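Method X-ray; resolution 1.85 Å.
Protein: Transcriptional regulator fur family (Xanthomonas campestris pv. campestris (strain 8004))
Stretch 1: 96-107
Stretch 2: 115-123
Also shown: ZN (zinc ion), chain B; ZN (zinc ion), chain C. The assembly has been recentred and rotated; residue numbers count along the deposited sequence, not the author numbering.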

ATOM      1  N   VAL A  96      13.389   4.213   8.446  1.00 40.61           N
ATOM      2  CA  VAL A  96      12.651   2.949   8.426  1.00 28.86           C
ATOM      3  C   VAL A  96      11.448   3.199   7.548  1.00 32.66           C
ATOM      4  O   VAL A  96      10.881   4.294   7.577  1.00 36.06           O
ATOM      5  N   HIS A  97      11.084   2.228   6.725  1.00 27.69           N
ATOM      6  CA  HIS A  97       9.909   2.355   5.898  1.00 28.50           C
ATOM      7  C   HIS A  97       8.875   1.379   6.404  1.00 33.18           C
ATOM      8  O   HIS A  97       9.206   0.234   6.709  1.00 26.57           O
ATOM      9  N   LYS A  98       7.624   1.822   6.443  1.00 28.36           N
ATOM     10  CA  LYS A  98       6.531   0.907   6.671  1.00 28.98           C
ATOM     11  C   LYS A  98       5.997   0.472   5.322  1.00 29.61           C
ATOM     12  O   LYS A  98       5.617   1.316   4.503  1.00 35.44           O
ATOM     13  N   LEU A  99       6.000  -0.833   5.080  1.00 27.00           N
ATOM     14  CA  LEU A  99       5.423  -1.413   3.861  1.00 26.60           C
ATOM     15  C   LEU A  99       3.933  -1.631   4.086  1.00 34.09           C
ATOM     16  O   LEU A  99       3.538  -2.499   4.860  1.00 32.12           O
ATOM     17  N   GLU A 100       3.103  -0.875   3.373  1.00 33.14           N
ATOM     18  CA  GLU A 100       1.680  -0.920   3.671  1.00 37.01           C
ATOM     19  C   GLU A 100       1.031  -2.214   3.274  1.00 32.38           C
ATOM     20  O   GLU A 100       0.052  -2.607   3.916  1.00 32.74           O
ATOM     21  N   SER A 101       1.509  -2.888   2.214  1.00 30.96           N
ATOM     22  CA  SER A 101       0.759  -4.076   1.813  1.00 34.30           C
ATOM     23  C   SER A 101       1.070  -5.312   2.657  1.00 35.61           C
ATOM     24  O   SER A 101       0.332  -6.308   2.559  1.00 36.15           O
ATOM     25  N   VAL A 102       2.136  -5.304   3.462  1.00 28.91           N
ATOM     26  CA  VAL A 102       2.395  -6.426   4.368  1.00 34.78           C
ATOM     27  C   VAL A 102       2.410  -6.005   5.826  1.00 35.22           C
ATOM     28  O   VAL A 102       2.655  -6.845   6.688  1.00 33.68           O
ATOM     29  N   ASN A 103       2.172  -4.723   6.122  1.00 30.95           N
ATOM     30  CA  ASN A 103       2.084  -4.190   7.481  1.00 28.89           C
ATOM     31  C   ASN A 103       3.342  -4.532   8.270  1.00 29.76           C
ATOM     32  O   ASN A 103       3.288  -5.147   9.339  1.00 35.15           O
ATOM     33  N   ALA A 104       4.503  -4.154   7.707  1.00 28.46           N
ATOM     34  CA  ALA A 104       5.783  -4.557   8.261  1.00 29.93           C
ATOM     35  C   ALA A 104       6.809  -3.483   7.909  1.00 28.65           C
ATOM     36  O   ALA A 104       6.538  -2.557   7.131  1.00 31.69           O
ATOM     37  N   PHE A 105       7.924  -3.517   8.603  1.00 23.15           N
ATOM     38  CA  PHE A 105       8.900  -2.421   8.601  1.00 23.55           C
ATOM     39  C   PHE A 105      10.231  -2.915   8.088  1.00 29.78           C
ATOM     40  O   PHE A 105      10.599  -4.070   8.327  1.00 32.43           O
ATOM     41  N   VAL A 106      10.982  -2.035   7.422  1.00 23.69           N
ATOM     42  CA  VAL A 106      12.280  -2.388   6.849  1.00 28.37           C
ATOM     43  C   VAL A 106      13.158  -1.162   7.043  1.00 33.84           C
ATOM     44  O   VAL A 106      12.661  -0.029   7.075  1.00 31.74           O
ATOM     45  N   ALA A 107      14.458  -1.380   7.200  1.00 29.31           N
ATOM     46  CA  ALA A 107      15.361  -0.254   7.349  1.00 32.72           C
ATOM     47  C   ALA A 107      15.601   0.368   5.979  1.00 38.35           C
ATOM     48  O   ALA A 107      15.620  -0.327   4.950  1.00 32.72           O
ATOM     49  N   GLN A 115      13.252  12.078   3.960  1.00 69.06           N
ATOM     50  CA  GLN A 115      12.133  11.174   3.758  1.00 66.36           C
ATOM     51  C   GLN A 115      11.773  11.273   2.287  1.00 60.64           C
ATOM     52  O   GLN A 115      11.951  12.324   1.663  1.00 58.78           O
ATOM     53  N   HIS A 116      11.314  10.163   1.731  1.00 54.64           N
ATOM     54  CA  HIS A 116      11.303  10.020   0.288  1.00 46.34           C
ATOM     55  C   HIS A 116      10.306   8.940  -0.051  1.00 38.85           C
ATOM     56  O   HIS A 116      10.055   8.033   0.741  1.00 39.90           O
ATOM     57  N   SER A 117       9.862   8.977  -1.287  1.00 31.54           N
ATOM     58  CA  SER A 117       8.957   7.977  -1.818  1.00 34.63           C
ATOM     59  C   SER A 117       9.740   7.152  -2.824  1.00 33.83           C
ATOM     60  O   SER A 117      10.463   7.728  -3.661  1.00 33.07           O
ATOM     61  N   VAL A 118       9.658   5.820  -2.692  1.00 32.92           N
ATOM     62  CA  VAL A 118      10.432   4.914  -3.557  1.00 33.16           C
ATOM     63  C   VAL A 118       9.662   3.618  -3.761  1.00 27.32           C
ATOM     64  O   VAL A 118       8.948   3.184  -2.870  1.00 30.03           O
ATOM     65  N   PRO A 119       9.818   2.972  -4.900  1.00 32.32           N
ATOM     66  CA  PRO A 119       9.251   1.636  -5.087  1.00 32.68           C
ATOM     67  C   PRO A 119       9.984   0.595  -4.256  1.00 27.85           C
ATOM     68  O   PRO A 119      11.205   0.651  -4.050  1.00 30.09           O
ATOM     69  N   PHE A 120       9.220  -0.400  -3.886  1.00 27.08           N
ATOM     70  CA  PHE A 120       9.656  -1.647  -3.286  1.00 26.69           C
ATOM     71  C   PHE A 120       9.170  -2.802  -4.127  1.00 23.95           C
ATOM     72  O   PHE A 120       8.006  -2.795  -4.552  1.00 24.36           O
ATOM     73  N   LEU A 121      10.061  -3.799  -4.359  1.00 22.11           N
ATOM     74  CA  LEU A 121       9.686  -5.088  -4.920  1.00 24.73           C
ATOM     75  C   LEU A 121       9.492  -6.037  -3.747  1.00 27.74           C
ATOM     76  O   LEU A 121      10.432  -6.277  -2.991  1.00 29.40           O
ATOM     77  N   ILE A 122       8.296  -6.571  -3.580  1.00 28.41           N
ATOM     78  CA  ILE A 122       7.997  -7.403  -2.424  1.00 26.02           C
ATOM     79  C   ILE A 122       7.587  -8.764  -2.936  1.00 22.77           C
ATOM     80  O   ILE A 122       6.620  -8.882  -3.678  1.00 24.41           O
ATOM     81  N   CYS A 123       8.370  -9.803  -2.606  1.00 23.17           N
ATOM     82  CA  CYS A 123       8.075 -11.106  -3.160  1.00 26.76           C
ATOM     83  C   CYS A 123       6.852 -11.641  -2.434  1.00 31.34           C
ATOM     84  O   CYS A 123       6.815 -11.631  -1.207  1.00 27.86           O
TER

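A metal site and an apolar patch can share one interface, and this Fur-family regulator illustrates how: no hydrogen bond crosses between the two stretches, so zinc and side-chain packing make the contact. Stretch 2 begins with Q115, whose CA-to-CB bond points sideways and which makes no contact with stretch 1. The CA-to-CB bond of H116 points sideways; with chi1 in the p well, the end of the side chain comes nearer to stretch 1, and H116 NE2 lies 3.1 Å from H97 CE1. H116 NE2 binds the chain B zinc at 2.2 Å and H97 NE2 binds it at 2.0 Å, two further ligands coming from elsewhere in the structure. Shared coordination explains why the two NE2 atoms, of H97 and H116, sit 3.2 Å apart without a hydrogen bond. S117 points away, and V118 contributes little.

F120, in the m rotamer, points toward stretch 1 and touches H97, L99 and V106. Its edge meets the face of H97, with F120 CZ 3.7 Å from H97 CG, while L99 (m, t) lays CD2 over the F120 ring face, 3.6 Å from F120 CG. V106 CG2 adds a contact 4.0 Å from F120 CE2.

Alternation along the strand next turns I122 (m, t) inward. I122 CD1 lies 4.2 Å from L99 CD1 and 3.8 Å from S101 OG, and I122 CG2 lies 4.3 Å from V102 CG1. C123 is out of reach; its SG binds the chain C zinc at 2.3 Å.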

ATOM      1  CB  VAL A  96      12.224   2.533   9.844  1.00 29.35           C
ATOM      2  CG1 VAL A  96      10.952   1.609   9.814  1.00 29.17           C
ATOM      3  CG2 VAL A  96      13.416   1.894  10.616  1.00 30.60           C
ATOM      4  CB  HIS A  97      10.191   2.053   4.411  1.00 28.18           C
ATOM      5  CG  HIS A  97      11.171   2.996   3.780  1.00 30.38           C
ATOM      6  ND1 HIS A  97      10.798   4.241   3.318  1.00 33.69           N
ATOM      7  CD2 HIS A  97      12.493   2.877   3.516  1.00 32.75           C
ATOM      8  CE1 HIS A  97      11.859   4.859   2.821  1.00 34.36           C
ATOM      9  NE2 HIS A  97      12.894   4.038   2.897  1.00 30.97           N
ATOM     10  CB  LYS A  98       5.402   1.545   7.484  1.00 29.99           C
ATOM     11  CG  LYS A  98       4.293   0.469   7.872  1.00 28.58           C
ATOM     12  CD  LYS A  98       3.099   1.176   8.553  1.00 39.00           C
ATOM     13  CE  LYS A  98       1.831   0.288   8.590  1.00 43.39           C
ATOM     14  NZ  LYS A  98       0.747   0.938   9.444  1.00 46.92           N
ATOM     15  CB  LEU A  99       6.108  -2.728   3.543  1.00 27.26           C
ATOM     16  CG  LEU A  99       7.614  -2.490   3.302  1.00 33.02           C
ATOM     17  CD1 LEU A  99       8.331  -3.815   3.084  1.00 28.00           C
ATOM     18  CD2 LEU A  99       7.848  -1.471   2.114  1.00 29.77           C
ATOM     19  CB  GLU A 100       0.950   0.231   2.981  1.00 30.99           C
ATOM     20  CG  GLU A 100       1.536   1.534   3.327  1.00 35.52           C
ATOM     21  CD  GLU A 100       1.011   2.047   4.651  1.00 36.42           C
ATOM     22  OE1 GLU A 100       0.057   1.445   5.160  1.00 37.99           O
ATOM     23  OE2 GLU A 100       1.559   3.050   5.172  1.00 42.17           O
ATOM     24  CB  SER A 101       0.989  -4.407   0.326  1.00 35.08           C
ATOM     25  OG  SER A 101       2.331  -4.730   0.094  1.00 37.10           O
ATOM     26  CB  VAL A 102       3.707  -7.173   4.035  1.00 35.69           C
ATOM     27  CG1 VAL A 102       3.563  -7.960   2.742  1.00 36.50           C
ATOM     28  CG2 VAL A 102       4.892  -6.211   4.007  1.00 37.08           C
ATOM     29  CB  ASN A 103       0.772  -4.659   8.190  1.00 30.11           C
ATOM     30  CG  ASN A 103       0.525  -3.918   9.500  1.00 35.76           C
ATOM     31  OD1 ASN A 103       1.026  -2.815   9.683  1.00 36.69           O
ATOM     32  ND2 ASN A 103      -0.207  -4.539  10.438  1.00 43.57           N
ATOM     33  CB  ALA A 104       6.194  -5.983   7.775  1.00 26.17           C
ATOM     34  CB  PHE A 105       9.095  -1.860   9.995  1.00 27.13           C
ATOM     35  CG  PHE A 105       7.830  -1.307  10.579  1.00 28.94           C
ATOM     36  CD1 PHE A 105       6.945  -2.137  11.220  1.00 30.84           C
ATOM     37  CD2 PHE A 105       7.464   0.036  10.359  1.00 33.72           C
ATOM     38  CE1 PHE A 105       5.757  -1.638  11.744  1.00 40.75           C
ATOM     39  CE2 PHE A 105       6.281   0.544  10.846  1.00 40.88           C
ATOM     40  CZ  PHE A 105       5.404  -0.293  11.543  1.00 45.19           C
ATOM     41  CB  VAL A 106      12.249  -2.799   5.322  1.00 26.04           C
ATOM     42  CG1 VAL A 106      11.679  -4.183   5.069  1.00 30.38           C
ATOM     43  CG2 VAL A 106      11.514  -1.716   4.428  1.00 31.64           C
ATOM     44  CB  ALA A 107      16.686  -0.685   7.990  1.00 32.39           C
ATOM     45  CB  GLN A 115      10.917  11.487   4.642  1.00 66.32           C
ATOM     46  CG  GLN A 115      10.036  12.670   4.197  1.00 71.05           C
ATOM     47  CD  GLN A 115       9.177  13.230   5.347  1.00 81.78           C
ATOM     48  OE1 GLN A 115       9.506  14.264   5.947  1.00 86.01           O
ATOM     49  NE2 GLN A 115       8.075  12.540   5.662  1.00 84.11           N
ATOM     50  CB  HIS A 116      12.677   9.609  -0.238  1.00 43.09           C
ATOM     51  CG  HIS A 116      13.214   8.373   0.418  1.00 49.56           C
ATOM     52  ND1 HIS A 116      13.666   8.364   1.717  1.00 52.31           N
ATOM     53  CD2 HIS A 116      13.345   7.100  -0.032  1.00 48.98           C
ATOM     54  CE1 HIS A 116      14.092   7.152   2.025  1.00 50.42           C
ATOM     55  NE2 HIS A 116      13.898   6.368   0.986  1.00 43.91           N
ATOM     56  CB  SER A 117       7.748   8.667  -2.460  1.00 38.71           C
ATOM     57  OG  SER A 117       6.990   9.171  -1.366  1.00 45.89           O
ATOM     58  CB  VAL A 118      11.813   4.568  -2.980  1.00 33.24           C
ATOM     59  CG1 VAL A 118      12.738   5.755  -3.005  1.00 38.19           C
ATOM     60  CG2 VAL A 118      11.666   3.903  -1.573  1.00 29.13           C
ATOM     61  CB  PRO A 119       9.471   1.366  -6.591  1.00 34.16           C
ATOM     62  CG  PRO A 119       9.758   2.768  -7.196  1.00 37.72           C
ATOM     63  CD  PRO A 119      10.491   3.467  -6.107  1.00 35.96           C
ATOM     64  CB  PHE A 120       9.051  -1.799  -1.863  1.00 28.92           C
ATOM     65  CG  PHE A 120       9.665  -0.887  -0.901  1.00 28.12           C
ATOM     66  CD1 PHE A 120       9.143   0.382  -0.727  1.00 30.75           C
ATOM     67  CD2 PHE A 120      10.791  -1.258  -0.200  1.00 32.28           C
ATOM     68  CE1 PHE A 120       9.747   1.268   0.123  1.00 33.24           C
ATOM     69  CE2 PHE A 120      11.395  -0.356   0.655  1.00 27.35           C
ATOM     70  CZ  PHE A 120      10.875   0.883   0.816  1.00 28.98           C
ATOM     71  CB  LEU A 121      10.778  -5.636  -5.845  1.00 18.70           C
ATOM     72  CG  LEU A 121      11.304  -4.677  -6.937  1.00 22.18           C
ATOM     73  CD1 LEU A 121      12.456  -5.273  -7.678  1.00 30.40           C
ATOM     74  CD2 LEU A 121      10.127  -4.261  -7.858  1.00 32.81           C
ATOM     75  CB  ILE A 122       6.910  -6.774  -1.532  1.00 27.59           C
ATOM     76  CG1 ILE A 122       7.344  -5.399  -1.066  1.00 24.40           C
ATOM     77  CG2 ILE A 122       6.649  -7.655  -0.242  1.00 28.13           C
ATOM     78  CD1 ILE A 122       6.121  -4.617  -0.355  1.00 24.29           C
ATOM     79  CB  CYS A 123       9.262 -12.063  -2.995  1.00 29.39           C
ATOM     80  SG  CYS A 123       8.919 -13.706  -3.587  1.00 29.73           S
TER
HETATM   81 ZN    ZN B 201      14.636   4.504   1.998  1.00 34.00          ZN
HETATM   82 ZN    ZN C 202      10.972 -14.729  -3.098  1.00 33.45          ZN